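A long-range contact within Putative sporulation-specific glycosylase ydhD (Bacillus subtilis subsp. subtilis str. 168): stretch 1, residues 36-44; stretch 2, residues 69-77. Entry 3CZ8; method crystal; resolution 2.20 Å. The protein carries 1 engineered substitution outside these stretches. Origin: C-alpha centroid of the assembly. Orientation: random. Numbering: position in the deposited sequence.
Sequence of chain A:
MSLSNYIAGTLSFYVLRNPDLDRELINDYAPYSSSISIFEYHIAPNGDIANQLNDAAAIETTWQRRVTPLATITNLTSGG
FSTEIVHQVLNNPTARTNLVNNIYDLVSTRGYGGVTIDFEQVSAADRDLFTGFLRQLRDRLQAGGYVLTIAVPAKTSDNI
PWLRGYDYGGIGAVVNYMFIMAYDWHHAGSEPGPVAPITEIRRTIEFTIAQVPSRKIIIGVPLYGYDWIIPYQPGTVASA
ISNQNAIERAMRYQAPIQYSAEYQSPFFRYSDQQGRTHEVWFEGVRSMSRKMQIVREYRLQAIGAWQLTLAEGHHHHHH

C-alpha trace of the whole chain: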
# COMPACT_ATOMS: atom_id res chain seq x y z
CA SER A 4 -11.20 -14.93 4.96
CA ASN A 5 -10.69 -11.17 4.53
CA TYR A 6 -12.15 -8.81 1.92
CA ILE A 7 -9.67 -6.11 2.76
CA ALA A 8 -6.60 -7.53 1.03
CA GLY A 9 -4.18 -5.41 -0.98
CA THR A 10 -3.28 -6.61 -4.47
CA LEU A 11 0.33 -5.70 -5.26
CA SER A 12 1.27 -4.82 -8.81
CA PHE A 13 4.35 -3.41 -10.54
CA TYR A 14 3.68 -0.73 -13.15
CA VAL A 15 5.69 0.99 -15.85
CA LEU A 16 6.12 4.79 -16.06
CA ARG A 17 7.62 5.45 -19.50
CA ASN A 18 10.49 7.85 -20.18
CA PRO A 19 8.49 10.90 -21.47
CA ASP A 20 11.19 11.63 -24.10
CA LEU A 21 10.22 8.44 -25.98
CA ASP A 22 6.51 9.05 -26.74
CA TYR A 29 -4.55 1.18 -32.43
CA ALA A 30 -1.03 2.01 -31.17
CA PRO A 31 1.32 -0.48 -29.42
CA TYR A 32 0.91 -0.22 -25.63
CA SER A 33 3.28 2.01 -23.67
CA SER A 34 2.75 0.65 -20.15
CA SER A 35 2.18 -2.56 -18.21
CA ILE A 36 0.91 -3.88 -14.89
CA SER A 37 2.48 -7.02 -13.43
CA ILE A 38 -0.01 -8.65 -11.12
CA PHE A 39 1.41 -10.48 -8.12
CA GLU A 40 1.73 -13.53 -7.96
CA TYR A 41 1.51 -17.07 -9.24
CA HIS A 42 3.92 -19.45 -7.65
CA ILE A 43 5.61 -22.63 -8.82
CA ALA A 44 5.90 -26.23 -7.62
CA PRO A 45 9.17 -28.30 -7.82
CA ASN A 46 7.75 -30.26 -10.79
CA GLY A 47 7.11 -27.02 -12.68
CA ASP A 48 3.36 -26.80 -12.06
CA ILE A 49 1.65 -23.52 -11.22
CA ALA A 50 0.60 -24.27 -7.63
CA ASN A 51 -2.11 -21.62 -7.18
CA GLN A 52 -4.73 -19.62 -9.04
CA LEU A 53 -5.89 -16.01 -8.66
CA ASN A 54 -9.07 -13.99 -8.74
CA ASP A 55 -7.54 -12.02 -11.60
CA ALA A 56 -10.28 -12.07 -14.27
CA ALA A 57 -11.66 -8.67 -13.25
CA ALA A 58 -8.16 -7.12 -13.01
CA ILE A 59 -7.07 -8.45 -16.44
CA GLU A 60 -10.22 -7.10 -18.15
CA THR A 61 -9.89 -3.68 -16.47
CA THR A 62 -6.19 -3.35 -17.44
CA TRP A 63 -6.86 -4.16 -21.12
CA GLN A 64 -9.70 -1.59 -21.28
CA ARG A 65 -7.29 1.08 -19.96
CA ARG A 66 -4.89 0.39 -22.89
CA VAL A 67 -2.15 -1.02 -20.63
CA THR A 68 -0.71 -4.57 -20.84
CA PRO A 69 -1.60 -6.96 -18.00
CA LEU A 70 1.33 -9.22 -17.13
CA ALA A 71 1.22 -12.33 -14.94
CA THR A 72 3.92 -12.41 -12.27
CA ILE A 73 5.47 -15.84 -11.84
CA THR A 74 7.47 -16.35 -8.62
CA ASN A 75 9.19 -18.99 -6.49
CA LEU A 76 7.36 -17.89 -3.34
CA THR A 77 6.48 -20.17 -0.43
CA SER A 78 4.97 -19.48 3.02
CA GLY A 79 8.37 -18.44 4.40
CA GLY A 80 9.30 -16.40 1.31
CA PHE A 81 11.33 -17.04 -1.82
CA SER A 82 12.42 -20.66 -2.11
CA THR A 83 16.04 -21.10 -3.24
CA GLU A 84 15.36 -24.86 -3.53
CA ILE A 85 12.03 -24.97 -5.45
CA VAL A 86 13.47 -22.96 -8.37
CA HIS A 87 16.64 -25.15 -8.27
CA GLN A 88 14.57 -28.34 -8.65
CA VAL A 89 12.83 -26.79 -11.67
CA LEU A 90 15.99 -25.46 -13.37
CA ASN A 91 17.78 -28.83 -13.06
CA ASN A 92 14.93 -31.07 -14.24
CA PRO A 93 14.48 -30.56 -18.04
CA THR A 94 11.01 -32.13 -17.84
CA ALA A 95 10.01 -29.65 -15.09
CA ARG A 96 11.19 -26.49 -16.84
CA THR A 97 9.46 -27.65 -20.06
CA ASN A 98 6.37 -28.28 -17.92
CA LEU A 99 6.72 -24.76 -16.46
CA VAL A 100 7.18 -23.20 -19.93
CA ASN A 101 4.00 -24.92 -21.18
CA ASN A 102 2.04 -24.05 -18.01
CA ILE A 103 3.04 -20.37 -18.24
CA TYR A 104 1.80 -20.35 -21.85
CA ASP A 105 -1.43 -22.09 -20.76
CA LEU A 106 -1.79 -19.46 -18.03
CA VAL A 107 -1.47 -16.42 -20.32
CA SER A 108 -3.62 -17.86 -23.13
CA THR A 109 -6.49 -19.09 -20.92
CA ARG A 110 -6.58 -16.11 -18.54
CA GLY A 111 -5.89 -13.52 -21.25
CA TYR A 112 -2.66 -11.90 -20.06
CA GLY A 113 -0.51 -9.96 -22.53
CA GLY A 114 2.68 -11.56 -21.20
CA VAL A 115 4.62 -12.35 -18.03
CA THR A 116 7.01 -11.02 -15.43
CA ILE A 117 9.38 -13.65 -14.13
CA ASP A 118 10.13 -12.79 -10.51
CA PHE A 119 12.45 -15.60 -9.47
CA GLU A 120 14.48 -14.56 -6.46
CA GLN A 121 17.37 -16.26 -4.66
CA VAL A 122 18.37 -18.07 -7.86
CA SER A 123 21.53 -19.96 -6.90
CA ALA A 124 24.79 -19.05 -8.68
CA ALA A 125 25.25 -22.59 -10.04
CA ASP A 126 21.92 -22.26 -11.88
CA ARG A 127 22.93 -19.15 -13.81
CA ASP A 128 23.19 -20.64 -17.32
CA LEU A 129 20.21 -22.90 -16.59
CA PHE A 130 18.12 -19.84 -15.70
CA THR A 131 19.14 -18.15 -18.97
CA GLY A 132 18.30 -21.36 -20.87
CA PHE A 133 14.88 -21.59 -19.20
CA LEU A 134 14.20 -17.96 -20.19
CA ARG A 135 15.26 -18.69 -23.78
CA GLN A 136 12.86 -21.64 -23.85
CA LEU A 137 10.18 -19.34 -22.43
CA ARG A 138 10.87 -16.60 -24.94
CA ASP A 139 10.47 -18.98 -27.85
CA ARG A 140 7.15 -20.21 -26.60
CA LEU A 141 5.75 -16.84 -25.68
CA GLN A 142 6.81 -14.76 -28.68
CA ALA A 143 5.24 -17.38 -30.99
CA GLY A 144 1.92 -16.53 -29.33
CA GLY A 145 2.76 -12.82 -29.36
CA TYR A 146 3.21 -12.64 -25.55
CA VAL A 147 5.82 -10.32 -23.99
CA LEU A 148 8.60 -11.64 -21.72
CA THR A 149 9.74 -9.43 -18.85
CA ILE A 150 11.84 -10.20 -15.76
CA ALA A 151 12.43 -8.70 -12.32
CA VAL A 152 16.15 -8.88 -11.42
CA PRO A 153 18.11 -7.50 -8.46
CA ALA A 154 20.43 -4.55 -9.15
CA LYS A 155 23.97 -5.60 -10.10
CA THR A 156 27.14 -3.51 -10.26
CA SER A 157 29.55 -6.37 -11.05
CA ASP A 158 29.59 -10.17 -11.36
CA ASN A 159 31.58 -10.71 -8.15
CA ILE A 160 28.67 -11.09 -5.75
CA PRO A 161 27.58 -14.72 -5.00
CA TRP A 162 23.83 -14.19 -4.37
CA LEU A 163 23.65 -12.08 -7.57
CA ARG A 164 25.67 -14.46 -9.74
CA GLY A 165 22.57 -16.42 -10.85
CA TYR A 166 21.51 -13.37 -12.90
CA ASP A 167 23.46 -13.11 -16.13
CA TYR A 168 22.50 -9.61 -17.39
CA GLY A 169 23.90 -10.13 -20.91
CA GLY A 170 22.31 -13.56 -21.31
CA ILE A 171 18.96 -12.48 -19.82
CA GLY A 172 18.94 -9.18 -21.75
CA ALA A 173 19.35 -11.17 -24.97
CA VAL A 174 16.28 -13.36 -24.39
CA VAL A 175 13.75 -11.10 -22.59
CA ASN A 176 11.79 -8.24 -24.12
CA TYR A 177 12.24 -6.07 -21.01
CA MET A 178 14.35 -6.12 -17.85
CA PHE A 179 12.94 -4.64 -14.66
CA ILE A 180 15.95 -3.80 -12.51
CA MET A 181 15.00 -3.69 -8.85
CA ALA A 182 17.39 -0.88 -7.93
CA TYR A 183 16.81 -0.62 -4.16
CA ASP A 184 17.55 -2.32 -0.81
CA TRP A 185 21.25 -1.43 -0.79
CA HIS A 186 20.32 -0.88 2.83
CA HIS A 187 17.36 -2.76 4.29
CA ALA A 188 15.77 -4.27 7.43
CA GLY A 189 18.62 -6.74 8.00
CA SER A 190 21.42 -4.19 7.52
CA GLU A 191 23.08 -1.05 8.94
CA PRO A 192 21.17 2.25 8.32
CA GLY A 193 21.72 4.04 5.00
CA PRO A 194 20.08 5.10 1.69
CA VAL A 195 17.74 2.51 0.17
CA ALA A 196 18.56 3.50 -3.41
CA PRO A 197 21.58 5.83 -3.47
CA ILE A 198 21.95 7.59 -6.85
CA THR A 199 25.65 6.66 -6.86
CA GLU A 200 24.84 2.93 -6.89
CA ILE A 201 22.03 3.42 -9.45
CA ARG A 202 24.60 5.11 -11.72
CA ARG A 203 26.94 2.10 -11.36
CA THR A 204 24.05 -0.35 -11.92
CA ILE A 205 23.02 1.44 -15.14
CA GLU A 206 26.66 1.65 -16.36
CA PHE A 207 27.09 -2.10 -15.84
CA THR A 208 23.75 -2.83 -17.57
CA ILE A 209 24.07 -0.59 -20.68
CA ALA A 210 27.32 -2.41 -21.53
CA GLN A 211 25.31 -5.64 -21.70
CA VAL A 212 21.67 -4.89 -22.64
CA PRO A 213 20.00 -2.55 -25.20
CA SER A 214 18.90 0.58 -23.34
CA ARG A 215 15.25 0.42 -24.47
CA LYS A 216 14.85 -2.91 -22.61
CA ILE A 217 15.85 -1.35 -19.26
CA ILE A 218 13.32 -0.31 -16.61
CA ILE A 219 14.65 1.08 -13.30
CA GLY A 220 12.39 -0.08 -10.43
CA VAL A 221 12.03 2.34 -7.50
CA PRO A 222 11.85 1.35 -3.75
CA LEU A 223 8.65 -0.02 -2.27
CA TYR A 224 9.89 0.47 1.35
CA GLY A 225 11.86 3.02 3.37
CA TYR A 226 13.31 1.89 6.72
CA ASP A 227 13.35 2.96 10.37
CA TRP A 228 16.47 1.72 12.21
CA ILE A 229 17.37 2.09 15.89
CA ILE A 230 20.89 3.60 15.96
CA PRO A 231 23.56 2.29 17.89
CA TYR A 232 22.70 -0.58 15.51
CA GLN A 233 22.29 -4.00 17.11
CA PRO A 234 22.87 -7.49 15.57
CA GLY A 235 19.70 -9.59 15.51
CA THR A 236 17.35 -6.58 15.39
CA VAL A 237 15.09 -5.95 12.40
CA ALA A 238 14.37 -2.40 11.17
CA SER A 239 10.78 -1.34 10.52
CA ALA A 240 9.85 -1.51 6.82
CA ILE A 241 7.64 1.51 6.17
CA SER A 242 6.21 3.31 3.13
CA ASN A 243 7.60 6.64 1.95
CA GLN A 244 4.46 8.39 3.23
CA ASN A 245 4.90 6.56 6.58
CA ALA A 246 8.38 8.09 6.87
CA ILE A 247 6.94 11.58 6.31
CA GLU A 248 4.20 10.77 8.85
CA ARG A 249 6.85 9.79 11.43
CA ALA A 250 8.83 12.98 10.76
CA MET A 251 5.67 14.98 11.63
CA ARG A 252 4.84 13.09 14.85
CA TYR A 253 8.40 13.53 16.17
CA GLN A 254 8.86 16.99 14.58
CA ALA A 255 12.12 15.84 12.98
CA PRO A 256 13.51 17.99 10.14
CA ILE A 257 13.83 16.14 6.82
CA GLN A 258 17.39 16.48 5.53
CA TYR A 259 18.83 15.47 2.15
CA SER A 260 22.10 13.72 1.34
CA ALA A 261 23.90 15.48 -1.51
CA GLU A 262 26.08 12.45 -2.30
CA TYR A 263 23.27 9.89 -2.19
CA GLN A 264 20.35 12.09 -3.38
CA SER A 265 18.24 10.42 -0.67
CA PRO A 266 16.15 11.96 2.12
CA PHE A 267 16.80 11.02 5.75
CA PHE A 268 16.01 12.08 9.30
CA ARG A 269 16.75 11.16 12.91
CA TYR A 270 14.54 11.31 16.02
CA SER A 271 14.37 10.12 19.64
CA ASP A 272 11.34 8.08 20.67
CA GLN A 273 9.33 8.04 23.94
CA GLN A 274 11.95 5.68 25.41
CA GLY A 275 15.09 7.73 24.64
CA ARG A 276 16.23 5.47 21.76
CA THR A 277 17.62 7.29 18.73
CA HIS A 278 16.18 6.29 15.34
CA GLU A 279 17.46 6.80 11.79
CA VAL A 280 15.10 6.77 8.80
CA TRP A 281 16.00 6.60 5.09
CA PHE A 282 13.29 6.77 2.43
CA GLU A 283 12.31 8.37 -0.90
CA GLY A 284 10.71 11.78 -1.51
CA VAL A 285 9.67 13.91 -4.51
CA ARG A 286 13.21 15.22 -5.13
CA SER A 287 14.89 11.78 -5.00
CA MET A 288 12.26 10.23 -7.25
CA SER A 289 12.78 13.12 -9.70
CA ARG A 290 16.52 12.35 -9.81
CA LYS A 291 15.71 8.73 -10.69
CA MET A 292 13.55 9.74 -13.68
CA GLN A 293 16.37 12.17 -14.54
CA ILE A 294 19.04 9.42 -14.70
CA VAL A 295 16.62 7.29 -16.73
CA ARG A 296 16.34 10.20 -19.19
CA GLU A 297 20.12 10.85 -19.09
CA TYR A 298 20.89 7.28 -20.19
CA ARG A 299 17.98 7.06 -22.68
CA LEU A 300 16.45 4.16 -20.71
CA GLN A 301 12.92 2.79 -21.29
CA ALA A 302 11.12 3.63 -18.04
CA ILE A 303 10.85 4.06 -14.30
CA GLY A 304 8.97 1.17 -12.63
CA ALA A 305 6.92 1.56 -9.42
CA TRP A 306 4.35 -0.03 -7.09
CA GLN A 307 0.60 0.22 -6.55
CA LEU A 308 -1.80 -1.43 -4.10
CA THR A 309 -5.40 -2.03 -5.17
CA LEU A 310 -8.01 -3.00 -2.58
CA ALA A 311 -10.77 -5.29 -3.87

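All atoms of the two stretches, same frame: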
# COMPACT_ATOMS: atom_id res chain seq x y z
N ILE A 36 1.16 -3.61 -16.29
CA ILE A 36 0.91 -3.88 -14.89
C ILE A 36 1.23 -5.35 -14.68
O ILE A 36 0.66 -6.21 -15.36
CB ILE A 36 -0.56 -3.56 -14.49
CG1 ILE A 36 -0.75 -2.06 -14.31
CG2 ILE A 36 -0.98 -4.29 -13.22
CD1 ILE A 36 -2.20 -1.61 -14.30
N SER A 37 2.17 -5.64 -13.77
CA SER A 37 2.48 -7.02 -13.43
C SER A 37 1.78 -7.39 -12.14
O SER A 37 2.16 -6.93 -11.06
CB SER A 37 4.00 -7.23 -13.33
OG SER A 37 4.67 -6.59 -14.40
N ILE A 38 0.79 -8.24 -12.24
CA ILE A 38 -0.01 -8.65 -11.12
C ILE A 38 0.63 -9.74 -10.30
O ILE A 38 0.94 -10.76 -10.80
CB ILE A 38 -1.40 -9.08 -11.56
CG1 ILE A 38 -2.10 -7.95 -12.27
CG2 ILE A 38 -2.21 -9.48 -10.40
CD1 ILE A 38 -3.14 -8.38 -13.10
N PHE A 39 0.79 -9.52 -9.01
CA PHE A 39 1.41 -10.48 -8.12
C PHE A 39 0.42 -11.50 -7.62
O PHE A 39 -0.71 -11.20 -7.54
CB PHE A 39 2.12 -9.77 -6.97
CG PHE A 39 3.49 -9.31 -7.32
CD1 PHE A 39 4.59 -9.96 -6.86
CD2 PHE A 39 3.68 -8.24 -8.15
CE1 PHE A 39 5.82 -9.55 -7.22
CE2 PHE A 39 4.91 -7.86 -8.48
CZ PHE A 39 5.97 -8.50 -8.02
N GLU A 40 0.83 -12.68 -7.24
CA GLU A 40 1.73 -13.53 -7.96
C GLU A 40 1.08 -14.88 -8.25
O GLU A 40 0.10 -15.22 -7.64
CB GLU A 40 2.93 -13.78 -7.09
CG GLU A 40 2.56 -14.06 -5.68
CD GLU A 40 2.56 -15.51 -5.37
OE1 GLU A 40 1.82 -15.91 -4.48
OE2 GLU A 40 3.30 -16.25 -6.00
N TYR A 41 1.64 -15.62 -9.19
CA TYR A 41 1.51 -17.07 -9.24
C TYR A 41 2.80 -17.73 -8.83
O TYR A 41 3.83 -17.28 -9.20
CB TYR A 41 1.17 -17.52 -10.64
CG TYR A 41 -0.20 -17.18 -11.13
CD1 TYR A 41 -0.47 -15.95 -11.66
CD2 TYR A 41 -1.22 -18.10 -11.09
CE1 TYR A 41 -1.67 -15.65 -12.11
CE2 TYR A 41 -2.43 -17.81 -11.54
CZ TYR A 41 -2.66 -16.58 -12.05
OH TYR A 41 -3.88 -16.23 -12.50
N HIS A 42 2.73 -18.79 -8.07
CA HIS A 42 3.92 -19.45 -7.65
C HIS A 42 4.06 -20.88 -8.16
O HIS A 42 3.10 -21.50 -8.54
CB HIS A 42 4.12 -19.37 -6.14
CG HIS A 42 2.90 -19.68 -5.35
ND1 HIS A 42 1.91 -18.75 -5.12
CD2 HIS A 42 2.48 -20.82 -4.78
CE1 HIS A 42 0.94 -19.31 -4.44
NE2 HIS A 42 1.26 -20.57 -4.22
N ILE A 43 5.28 -21.38 -8.15
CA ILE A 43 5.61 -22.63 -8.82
C ILE A 43 5.84 -23.79 -7.85
O ILE A 43 6.19 -23.59 -6.68
CB ILE A 43 6.84 -22.46 -9.77
CG1 ILE A 43 8.13 -22.21 -8.99
CG2 ILE A 43 6.59 -21.32 -10.75
CD1 ILE A 43 9.40 -22.32 -9.82
N ALA A 44 5.61 -25.00 -8.35
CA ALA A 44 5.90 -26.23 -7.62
C ALA A 44 7.22 -26.81 -8.15
O ALA A 44 7.63 -26.43 -9.25
CB ALA A 44 4.74 -27.22 -7.80
N PRO A 69 -1.68 -6.16 -19.22
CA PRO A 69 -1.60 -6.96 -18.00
C PRO A 69 -0.61 -8.11 -18.11
O PRO A 69 -0.69 -8.95 -19.02
CB PRO A 69 -3.03 -7.48 -17.82
CG PRO A 69 -3.60 -7.52 -19.19
CD PRO A 69 -2.88 -6.48 -20.02
N LEU A 70 0.34 -8.16 -17.17
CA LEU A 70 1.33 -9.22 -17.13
C LEU A 70 1.11 -10.08 -15.89
O LEU A 70 0.80 -9.57 -14.83
CB LEU A 70 2.75 -8.64 -17.14
CG LEU A 70 3.14 -7.65 -18.25
CD1 LEU A 70 4.52 -7.05 -17.99
CD2 LEU A 70 3.10 -8.28 -19.62
N ALA A 71 1.27 -11.39 -16.06
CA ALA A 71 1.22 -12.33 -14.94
C ALA A 71 2.59 -12.43 -14.28
O ALA A 71 3.58 -12.71 -14.96
CB ALA A 71 0.77 -13.70 -15.42
N THR A 72 2.65 -12.23 -12.97
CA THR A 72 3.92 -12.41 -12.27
C THR A 72 4.05 -13.85 -11.80
O THR A 72 3.17 -14.39 -11.13
CB THR A 72 4.07 -11.43 -11.09
OG1 THR A 72 3.83 -10.10 -11.56
CG2 THR A 72 5.48 -11.50 -10.51
N ILE A 73 5.17 -14.46 -12.18
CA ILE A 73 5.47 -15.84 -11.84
C ILE A 73 6.66 -15.82 -10.88
O ILE A 73 7.72 -15.29 -11.20
CB ILE A 73 5.80 -16.69 -13.11
CG1 ILE A 73 4.86 -16.35 -14.28
CG2 ILE A 73 5.79 -18.19 -12.79
CD1 ILE A 73 3.37 -16.68 -14.07
N THR A 74 6.46 -16.39 -9.69
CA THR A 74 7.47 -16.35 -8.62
C THR A 74 7.79 -17.73 -8.07
O THR A 74 7.07 -18.70 -8.34
CB THR A 74 7.01 -15.49 -7.41
OG1 THR A 74 5.99 -16.18 -6.69
CG2 THR A 74 6.50 -14.11 -7.85
N ASN A 75 8.87 -17.81 -7.29
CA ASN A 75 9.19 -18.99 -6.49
C ASN A 75 8.90 -18.77 -5.00
O ASN A 75 9.69 -19.14 -4.12
CB ASN A 75 10.64 -19.44 -6.72
CG ASN A 75 11.66 -18.33 -6.48
OD1 ASN A 75 11.41 -17.16 -6.77
ND2 ASN A 75 12.82 -18.71 -5.94
N LEU A 76 7.74 -18.18 -4.71
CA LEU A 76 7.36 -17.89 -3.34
C LEU A 76 6.78 -19.11 -2.63
O LEU A 76 6.08 -19.91 -3.24
CB LEU A 76 6.38 -16.72 -3.29
CG LEU A 76 7.01 -15.32 -3.33
CD1 LEU A 76 5.97 -14.29 -3.59
CD2 LEU A 76 7.73 -14.99 -2.05
N THR A 77 7.10 -19.22 -1.35
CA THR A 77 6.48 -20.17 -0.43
C THR A 77 5.91 -19.39 0.76
O THR A 77 5.86 -18.16 0.72
CB THR A 77 7.46 -21.25 0.08
OG1 THR A 77 8.65 -20.62 0.57
CG2 THR A 77 7.82 -22.21 -1.03
O HOH W 1 7.07 -21.40 -5.48

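A beta bulge interrupts the pairing of two parallel strands: between Ile 38 and Tyr 41 the register slips by one residue, so that stretch 1 spends an extra residue where stretch 2 advances through Thr 72 alone. Before the slip Ile 36, Ser 37 and Ile 38 lie beside Pro 69, Leu 70 and Ala 71; after it Tyr 41 and His 42 lie beside Ile 73 and Thr 74. The strand axes approach to 4.6 Å and their directions differ by 33°.

The backbone ladder runs through the irregularity. Leu 70 N donates to Ile 36 O (2.7 Å), and Ile 38 N to Leu 70 O (2.9 Å), at 172° and 160°. At the bulge Thr 72 N reaches Ile 38 O at 3.1 Å, and Thr 72 OG1 adds a weak bond to that same Ile 38 O, also 3.1 Å, so one carbonyl takes both the amide and the hydroxyl of a single residue. The ladder resumes at Tyr 41 N to Thr 72 O (2.8 Å, 178°) and Thr 74 N to Tyr 41 O (2.8 Å), then fades in a weak bond from Ile 43 N to Thr 74 O (3.2 Å, 127°). Between these rungs, CA-H groups approach carbonyls, as in His 42 CA to Thr 74 O at 3.3 Å.

Thr 72, whose CA-to-CB bond points toward stretch 1, has the largest area covered by the partner. Its methyl CG2 sits over one face of the Phe 39 ring, 3.9 Å from the ring centroid and 13° off the normal, a CH-pi contact. The CA-to-CB bond of Phe 39 points away from stretch 2, yet its ring comes back within reach of this methyl.

Within the bulge, the buried Glu 40 carboxylate gathers donors. Thr 74 OG1 gives its proton to Glu 40 OE2 (2.8 Å), while His 42 ND1 donates to Glu 40 OE1 (2.9 Å) and more weakly to Glu 40 OE2 (3.0 Å). Thr 74 OG1 also accepts a weak bond from Leu 76 N (3.3 Å), tying the start of the short strand at Leu 76 to the same cluster.

Apolar contacts gather at Ile 73: its CD1 lies 4.2 Å from Tyr 41 CB, and its CG2 meets Ile 43 CG2 at 3.8 Å. Where the direct ladder weakens, a water bridges the two stretches, donating to Ile 43 O (2.6 Å from the water oxygen) and Leu 76 O (2.9 Å from it).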